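Local coordinates for protein peptidase (Yersinia bercovieri, PDB 5NYW) that is of unknown function but, as an Anbu-type (ancestral beta-subunit) relative of the proteasome and HslV, is probably an N-terminal nucleophile hydrolase that assembles into a large multimer, at residues Thr54-Arg65 with Leu86-Arg97. Sequence-based numbering, arbitrary orientation.
Sequences TTQSIVSLLQRR and LLGETVREVINR. With SO4 (sulfate ion), chain B.
Arg65 and Glu93 close one edge of the interface between helices 52-65 and 80-98, the helical layer on one side of the proteasome-type Ntn-hydrolase sandwich; the segment axes pass 9.4 Å apart at 126°. From CB, the chain of Arg65 leaves with CG anti to the carbonyl carbon (chi1 -73°) and runs extended to NE; CG passes O2 of a sulfate, probably from the crystallisation liquor, and NE gives its O3 a weak hydrogen bond. NH1 and NH2 then grip the Glu93 carboxylate end-on and in plane, NH2 to OE1 at 2.8 Å and NH1 to OE2 at 3.0 Å, both on syn lone pairs. Leu61 CB lies over one face of the guanidinium, and a water accepts from NH1 and donates to Thr90 OG1. The side chain of Thr90 is a knob among Ile58, Leu61, Leu62 and Arg65; Val94 is a second, among Thr54, Ser57, Ile58 and Leu61, its CG2 3.7 Å from Leu61 CD1. Ile58 CD1 reaches Val91 CG2 at 3.7 Å; Ile58 also touches Cys112 of strand 112-120. Tyr81 of the second subunit hydrogen-bonds both Ser57 OG and Arg97 NH1, while Arg97 NH2 donates in its guanidinium plane to Ser57 OG at 3.0 Å.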
ATOM      1  N   THR L  54     -21.750 -22.858   7.333  1.00 57.17           N
ATOM      2  CA  THR L  54     -22.000 -21.740   6.433  1.00 51.07           C
ATOM      3  C   THR L  54     -23.454 -21.643   5.969  1.00 55.83           C
ATOM      4  O   THR L  54     -24.087 -20.613   6.157  1.00 63.43           O
ATOM      5  CB  THR L  54     -21.114 -21.822   5.192  1.00 44.80           C
ATOM      6  OG1 THR L  54     -19.746 -21.884   5.591  1.00 52.02           O
ATOM      7  CG2 THR L  54     -21.335 -20.604   4.305  1.00 48.54           C
ATOM      8  N   THR L  55     -24.002 -22.712   5.392  1.00 58.68           N
ATOM      9  CA  THR L  55     -25.365 -22.624   4.862  1.00 47.68           C
ATOM     10  C   THR L  55     -26.410 -22.436   5.968  1.00 54.62           C
ATOM     11  O   THR L  55     -27.377 -21.693   5.779  1.00 59.02           O
ATOM     12  CB  THR L  55     -25.735 -23.848   3.993  1.00 58.15           C
ATOM     13  OG1 THR L  55     -25.787 -25.048   4.782  1.00 51.90           O
ATOM     14  CG2 THR L  55     -24.752 -24.001   2.842  1.00 59.10           C
ATOM     15  N   GLN L  56     -26.230 -23.086   7.119  1.00 52.86           N
ATOM     16  CA  GLN L  56     -27.198 -22.902   8.200  1.00 57.82           C
ATOM     17  C   GLN L  56     -27.234 -21.445   8.661  1.00 66.55           C
ATOM     18  O   GLN L  56     -28.316 -20.919   8.920  1.00 82.29           O
ATOM     19  CB  GLN L  56     -26.897 -23.789   9.420  1.00 57.87           C
ATOM     20  CG  GLN L  56     -27.580 -25.139   9.493  1.00 56.19           C
ATOM     21  CD  GLN L  56     -27.379 -25.784  10.863  1.00 58.20           C
ATOM     22  OE1 GLN L  56     -26.547 -25.334  11.632  1.00 64.75           O
ATOM     23  NE2 GLN L  56     -28.172 -26.800  11.184  1.00 57.70           N
ATOM     24  N   SER L  57     -26.072 -20.788   8.746  1.00 52.66           N
ATOM     25  CA  SER L  57     -26.052 -19.377   9.137  1.00 50.57           C
ATOM     26  C   SER L  57     -26.737 -18.543   8.082  1.00 47.84           C
ATOM     27  O   SER L  57     -27.516 -17.653   8.405  1.00 60.47           O
ATOM     28  CB  SER L  57     -24.622 -18.848   9.364  1.00 48.85           C
ATOM     29  OG  SER L  57     -24.199 -19.004  10.716  1.00 51.15           O
ATOM     30  N   ILE L  58     -26.468 -18.852   6.820  1.00 49.11           N
ATOM     31  CA  ILE L  58     -27.081 -18.130   5.715  1.00 54.83           C
ATOM     32  C   ILE L  58     -28.597 -18.235   5.819  1.00 66.71           C
ATOM     33  O   ILE L  58     -29.294 -17.220   5.870  1.00 68.72           O
ATOM     34  CB  ILE L  58     -26.588 -18.686   4.346  1.00 55.19           C
ATOM     35  CG1 ILE L  58     -25.109 -18.357   4.166  1.00 48.73           C
ATOM     36  CG2 ILE L  58     -27.377 -18.098   3.193  1.00 54.00           C
ATOM     37  CD1 ILE L  58     -24.467 -19.077   3.039  1.00 49.65           C
ATOM     38  N   VAL L  59     -29.101 -19.459   5.924  1.00 61.46           N
ATOM     39  CA  VAL L  59     -30.531 -19.671   6.069  1.00 48.34           C
ATOM     40  C   VAL L  59     -31.071 -19.018   7.354  1.00 58.93           C
ATOM     41  O   VAL L  59     -32.090 -18.329   7.321  1.00 67.73           O
ATOM     42  CB  VAL L  59     -30.868 -21.166   6.065  1.00 46.92           C
ATOM     43  CG1 VAL L  59     -32.305 -21.394   6.508  1.00 61.25           C
ATOM     44  CG2 VAL L  59     -30.628 -21.757   4.682  1.00 48.77           C
ATOM     45  N   SER L  60     -30.362 -19.170   8.469  1.00 49.22           N
ATOM     46  CA  SER L  60     -30.836 -18.587   9.716  1.00 50.91           C
ATOM     47  C   SER L  60     -30.903 -17.058   9.620  1.00 60.58           C
ATOM     48  O   SER L  60     -31.883 -16.464  10.063  1.00 68.35           O
ATOM     49  CB  SER L  60     -29.945 -19.013  10.885  1.00 48.21           C
ATOM     50  OG  SER L  60     -30.210 -20.342  11.296  1.00 55.91           O
ATOM     51  N   LEU L  61     -29.887 -16.430   9.022  1.00 55.77           N
ATOM     52  CA  LEU L  61     -29.869 -14.976   8.857  1.00 56.21           C
ATOM     53  C   LEU L  61     -30.992 -14.495   7.927  1.00 63.45           C
ATOM     54  O   LEU L  61     -31.578 -13.446   8.162  1.00 74.97           O
ATOM     55  CB  LEU L  61     -28.506 -14.479   8.342  1.00 62.96           C
ATOM     56  CG  LEU L  61     -27.309 -14.375   9.305  1.00 60.27           C
ATOM     57  CD1 LEU L  61     -26.067 -13.904   8.571  1.00 49.17           C
ATOM     58  CD2 LEU L  61     -27.587 -13.473  10.505  1.00 57.61           C
ATOM     59  N   LEU L  62     -31.267 -15.237   6.855  1.00 71.58           N
ATOM     60  CA  LEU L  62     -32.350 -14.880   5.932  1.00 63.48           C
ATOM     61  C   LEU L  62     -33.723 -14.973   6.586  1.00 72.17           C
ATOM     62  O   LEU L  62     -34.587 -14.125   6.343  1.00 79.02           O
ATOM     63  CB  LEU L  62     -32.333 -15.776   4.699  1.00 54.48           C
ATOM     64  CG  LEU L  62     -31.192 -15.550   3.717  1.00 54.42           C
ATOM     65  CD1 LEU L  62     -31.117 -16.683   2.717  1.00 46.06           C
ATOM     66  CD2 LEU L  62     -31.415 -14.245   3.002  1.00 56.55           C
ATOM     67  N   GLN L  63     -33.908 -16.014   7.400  1.00 62.83           N
ATOM     68  CA  GLN L  63     -35.156 -16.279   8.111  1.00 61.19           C
ATOM     69  C   GLN L  63     -35.424 -15.207   9.159  1.00 68.63           C
ATOM     70  O   GLN L  63     -36.551 -14.744   9.320  1.00 81.66           O
ATOM     71  CB  GLN L  63     -35.093 -17.639   8.793  1.00 67.49           C
ATOM     72  CG  GLN L  63     -35.164 -18.818   7.841  1.00 64.59           C
ATOM     73  CD  GLN L  63     -34.846 -20.120   8.539  1.00 71.90           C
ATOM     74  OE1 GLN L  63     -34.174 -20.131   9.571  1.00 78.37           O
ATOM     75  NE2 GLN L  63     -35.288 -21.231   7.959  1.00 72.77           N
ATOM     76  N   ARG L  64     -34.376 -14.823   9.876  1.00 75.41           N
ATOM     77  CA  ARG L  64     -34.489 -13.808  10.922  1.00 79.66           C
ATOM     78  C   ARG L  64     -34.814 -12.429  10.342  1.00 78.43           C
ATOM     79  O   ARG L  64     -35.645 -11.697  10.880  1.00 88.20           O
ATOM     80  CB  ARG L  64     -33.184 -13.744  11.737  1.00 76.13           C
ATOM     81  CG  ARG L  64     -33.330 -14.014  13.231  1.00 82.04           C
ATOM     82  CD  ARG L  64     -34.099 -12.904  13.923  1.00 87.09           C
ATOM     83  NE  ARG L  64     -33.935 -11.618  13.240  1.00 96.60           N
ATOM     84  CZ  ARG L  64     -34.604 -10.503  13.534  1.00 95.80           C
ATOM     85  NH1 ARG L  64     -34.384  -9.394  12.836  1.00 89.76           N
ATOM     86  NH2 ARG L  64     -35.491 -10.499  14.517  1.00 94.01           N
ATOM     87  N   ARG L  65     -34.178 -12.096   9.228  1.00 68.59           N
ATOM     88  CA  ARG L  65     -34.363 -10.795   8.611  1.00 70.27           C
ATOM     89  C   ARG L  65     -35.714 -10.640   7.900  1.00 72.60           C
ATOM     90  O   ARG L  65     -36.143  -9.525   7.618  1.00 74.22           O
ATOM     91  CB  ARG L  65     -33.207 -10.532   7.653  1.00 71.24           C
ATOM     92  CG  ARG L  65     -31.916 -10.234   8.395  1.00 68.17           C
ATOM     93  CD  ARG L  65     -30.688 -10.309   7.503  1.00 74.22           C
ATOM     94  NE  ARG L  65     -29.468 -10.114   8.282  1.00 67.79           N
ATOM     95  CZ  ARG L  65     -28.243 -10.298   7.811  1.00 61.30           C
ATOM     96  NH1 ARG L  65     -28.052 -10.676   6.553  1.00 66.52           N
ATOM     97  NH2 ARG L  65     -27.210 -10.110   8.602  1.00 56.17           N
ATOM     98  N   LEU L  86     -29.420 -10.811  -2.967  1.00 60.69           N
ATOM     99  CA  LEU L  86     -29.538 -10.853  -1.518  1.00 59.61           C
ATOM    100  C   LEU L  86     -28.845 -12.084  -0.928  1.00 57.21           C
ATOM    101  O   LEU L  86     -28.138 -11.999   0.078  1.00 63.74           O
ATOM    102  CB  LEU L  86     -31.012 -10.830  -1.112  1.00 59.92           C
ATOM    103  CG  LEU L  86     -31.251 -10.830   0.399  1.00 58.07           C
ATOM    104  CD1 LEU L  86     -30.672  -9.560   1.007  1.00 52.11           C
ATOM    105  CD2 LEU L  86     -32.727 -10.973   0.750  1.00 55.99           C
ATOM    106  N   LEU L  87     -29.044 -13.234  -1.550  1.00 60.46           N
ATOM    107  CA  LEU L  87     -28.363 -14.453  -1.117  1.00 64.60           C
ATOM    108  C   LEU L  87     -26.842 -14.306  -1.259  1.00 54.56           C
ATOM    109  O   LEU L  87     -26.079 -14.719  -0.392  1.00 58.93           O
ATOM    110  CB  LEU L  87     -28.856 -15.658  -1.917  1.00 65.46           C
ATOM    111  CG  LEU L  87     -29.801 -16.539  -1.114  1.00 59.50           C
ATOM    112  CD1 LEU L  87     -31.086 -15.775  -0.841  1.00 57.76           C
ATOM    113  CD2 LEU L  87     -30.093 -17.780  -1.888  1.00 49.24           C
ATOM    114  N   GLY L  88     -26.415 -13.734  -2.377  1.00 47.70           N
ATOM    115  CA  GLY L  88     -25.006 -13.527  -2.622  1.00 55.22           C
ATOM    116  C   GLY L  88     -24.365 -12.680  -1.542  1.00 62.69           C
ATOM    117  O   GLY L  88     -23.249 -12.980  -1.101  1.00 60.09           O
ATOM    118  N   GLU L  89     -25.070 -11.628  -1.116  1.00 60.00           N
ATOM    119  CA  GLU L  89     -24.602 -10.748  -0.050  1.00 54.41           C
ATOM    120  C   GLU L  89     -24.536 -11.500   1.270  1.00 56.27           C
ATOM    121  O   GLU L  89     -23.588 -11.326   2.043  1.00 54.39           O
ATOM    122  CB  GLU L  89     -25.510  -9.509   0.085  1.00 59.38           C
ATOM    123  CG  GLU L  89     -25.427  -8.566  -1.105  1.00 67.55           C
ATOM    124  CD  GLU L  89     -26.492  -7.491  -1.098  1.00 80.15           C
ATOM    125  OE1 GLU L  89     -27.310  -7.476  -0.155  1.00 86.47           O
ATOM    126  OE2 GLU L  89     -26.533  -6.687  -2.061  1.00 80.09           O
ATOM    127  N   THR L  90     -25.538 -12.343   1.525  1.00 48.65           N
ATOM    128  CA  THR L  90     -25.590 -13.094   2.774  1.00 56.73           C
ATOM    129  C   THR L  90     -24.500 -14.191   2.767  1.00 64.38           C
ATOM    130  O   THR L  90     -23.969 -14.548   3.821  1.00 59.12           O
ATOM    131  CB  THR L  90     -26.971 -13.731   3.005  1.00 59.26           C
ATOM    132  OG1 THR L  90     -27.996 -12.794   2.679  1.00 60.90           O
ATOM    133  CG2 THR L  90     -27.114 -14.173   4.457  1.00 50.59           C
ATOM    134  N   VAL L  91     -24.221 -14.763   1.591  1.00 55.37           N
ATOM    135  CA  VAL L  91     -23.109 -15.703   1.442  1.00 56.75           C
ATOM    136  C   VAL L  91     -21.742 -15.083   1.780  1.00 57.68           C
ATOM    137  O   VAL L  91     -20.998 -15.636   2.597  1.00 60.71           O
ATOM    138  CB  VAL L  91     -23.045 -16.288   0.026  1.00 52.25           C
ATOM    139  CG1 VAL L  91     -21.718 -16.968  -0.184  1.00 52.58           C
ATOM    140  CG2 VAL L  91     -24.189 -17.269  -0.193  1.00 49.88           C
ATOM    141  N   ARG L  92     -21.429 -13.932   1.180  1.00 52.37           N
ATOM    142  CA  ARG L  92     -20.157 -13.231   1.447  1.00 61.72           C
ATOM    143  C   ARG L  92     -20.033 -12.785   2.909  1.00 64.69           C
ATOM    144  O   ARG L  92     -18.960 -12.889   3.500  1.00 67.14           O
ATOM    145  CB  ARG L  92     -19.991 -12.006   0.526  1.00 61.73           C
ATOM    146  CG  ARG L  92     -19.637 -12.341  -0.916  1.00 54.77           C
ATOM    147  CD  ARG L  92     -19.325 -11.100  -1.804  1.00 71.36           C
ATOM    148  NE  ARG L  92     -20.480 -10.232  -2.073  1.00 73.32           N
ATOM    149  CZ  ARG L  92     -21.261 -10.335  -3.157  1.00 84.71           C
ATOM    150  NH1 ARG L  92     -21.051 -11.302  -4.056  1.00 75.47           N
ATOM    151  NH2 ARG L  92     -22.283  -9.498  -3.331  1.00 74.61           N
ATOM    152  N   GLU L  93     -21.134 -12.305   3.483  1.00 50.66           N
ATOM    153  CA  GLU L  93     -21.171 -11.864   4.879  1.00 52.06           C
ATOM    154  C   GLU L  93     -20.779 -12.966   5.856  1.00 56.65           C
ATOM    155  O   GLU L  93     -19.997 -12.751   6.784  1.00 62.17           O
ATOM    156  CB  GLU L  93     -22.572 -11.369   5.232  1.00 53.20           C
ATOM    157  CG  GLU L  93     -22.765 -11.075   6.698  1.00 52.60           C
ATOM    158  CD  GLU L  93     -24.224 -10.801   7.049  1.00 62.98           C
ATOM    159  OE1 GLU L  93     -24.518 -10.577   8.238  1.00 70.28           O
ATOM    160  OE2 GLU L  93     -25.086 -10.838   6.147  1.00 62.79           O
ATOM    161  N   VAL L  94     -21.378 -14.139   5.671  1.00 55.79           N
ATOM    162  CA  VAL L  94     -21.126 -15.276   6.540  1.00 59.33           C
ATOM    163  C   VAL L  94     -19.714 -15.852   6.360  1.00 60.20           C
ATOM    164  O   VAL L  94     -19.031 -16.125   7.345  1.00 59.33           O
ATOM    165  CB  VAL L  94     -22.170 -16.360   6.299  1.00 61.27           C
ATOM    166  CG1 VAL L  94     -21.784 -17.655   7.001  1.00 58.29           C
ATOM    167  CG2 VAL L  94     -23.527 -15.848   6.757  1.00 65.93           C
ATOM    168  N   ILE L  95     -19.254 -15.990   5.116  1.00 61.53           N
ATOM    169  CA  ILE L  95     -17.914 -16.530   4.879  1.00 65.01           C
ATOM    170  C   ILE L  95     -16.806 -15.626   5.426  1.00 74.87           C
ATOM    171  O   ILE L  95     -15.887 -16.096   6.108  1.00 85.33           O
ATOM    172  CB  ILE L  95     -17.666 -16.773   3.381  1.00 60.11           C
ATOM    173  CG1 ILE L  95     -18.495 -17.961   2.920  1.00 60.10           C
ATOM    174  CG2 ILE L  95     -16.196 -17.067   3.110  1.00 51.53           C
ATOM    175  CD1 ILE L  95     -18.332 -18.283   1.460  1.00 73.75           C
ATOM    176  N   ASN L  96     -16.921 -14.328   5.175  1.00 70.64           N
ATOM    177  CA  ASN L  96     -15.925 -13.382   5.653  1.00 73.92           C
ATOM    178  C   ASN L  96     -15.923 -13.300   7.175  1.00 71.65           C
ATOM    179  O   ASN L  96     -14.874 -13.084   7.788  1.00 71.41           O
ATOM    180  CB  ASN L  96     -16.139 -12.007   5.027  1.00 82.98           C
ATOM    181  CG  ASN L  96     -15.759 -11.982   3.553  1.00 83.43           C
ATOM    182  OD1 ASN L  96     -15.190 -12.947   3.027  1.00 87.87           O
ATOM    183  ND2 ASN L  96     -16.037 -10.868   2.891  1.00 66.01           N
ATOM    184  N   ARG L  97     -17.098 -13.450   7.779  1.00 68.19           N
ATOM    185  CA  ARG L  97     -17.197 -13.452   9.238  1.00 67.82           C
ATOM    186  C   ARG L  97     -16.508 -14.699   9.814  1.00 72.13           C
ATOM    187  O   ARG L  97     -15.666 -14.581  10.700  1.00 83.46           O
ATOM    188  CB  ARG L  97     -18.665 -13.411   9.692  1.00 52.80           C
ATOM    189  CG  ARG L  97     -18.850 -13.470  11.203  1.00 54.26           C
ATOM    190  CD  ARG L  97     -20.285 -13.848  11.579  1.00 63.19           C
ATOM    191  NE  ARG L  97     -20.552 -15.253  11.255  1.00 64.37           N
ATOM    192  CZ  ARG L  97     -21.742 -15.850  11.312  1.00 65.77           C
ATOM    193  NH1 ARG L  97     -22.814 -15.172  11.692  1.00 74.54           N
ATOM    194  NH2 ARG L  97     -21.855 -17.140  10.999  1.00 59.78           N
TER
HETATM  195  S   SO4 B 302     -29.820  -8.030  11.539  1.00118.77           S
HETATM  196  O1  SO4 B 302     -29.157  -7.349  10.427  1.00105.09           O
HETATM  197  O2  SO4 B 302     -31.267  -8.056  11.303  1.00118.71           O
HETATM  198  O3  SO4 B 302     -29.336  -9.412  11.664  1.00109.62           O
HETATM  199  O4  SO4 B 302     -29.522  -7.291  12.769  1.00121.96           O
HETATM  200  O   HOH W   1     -29.454 -11.212   4.361  1.00 57.14           O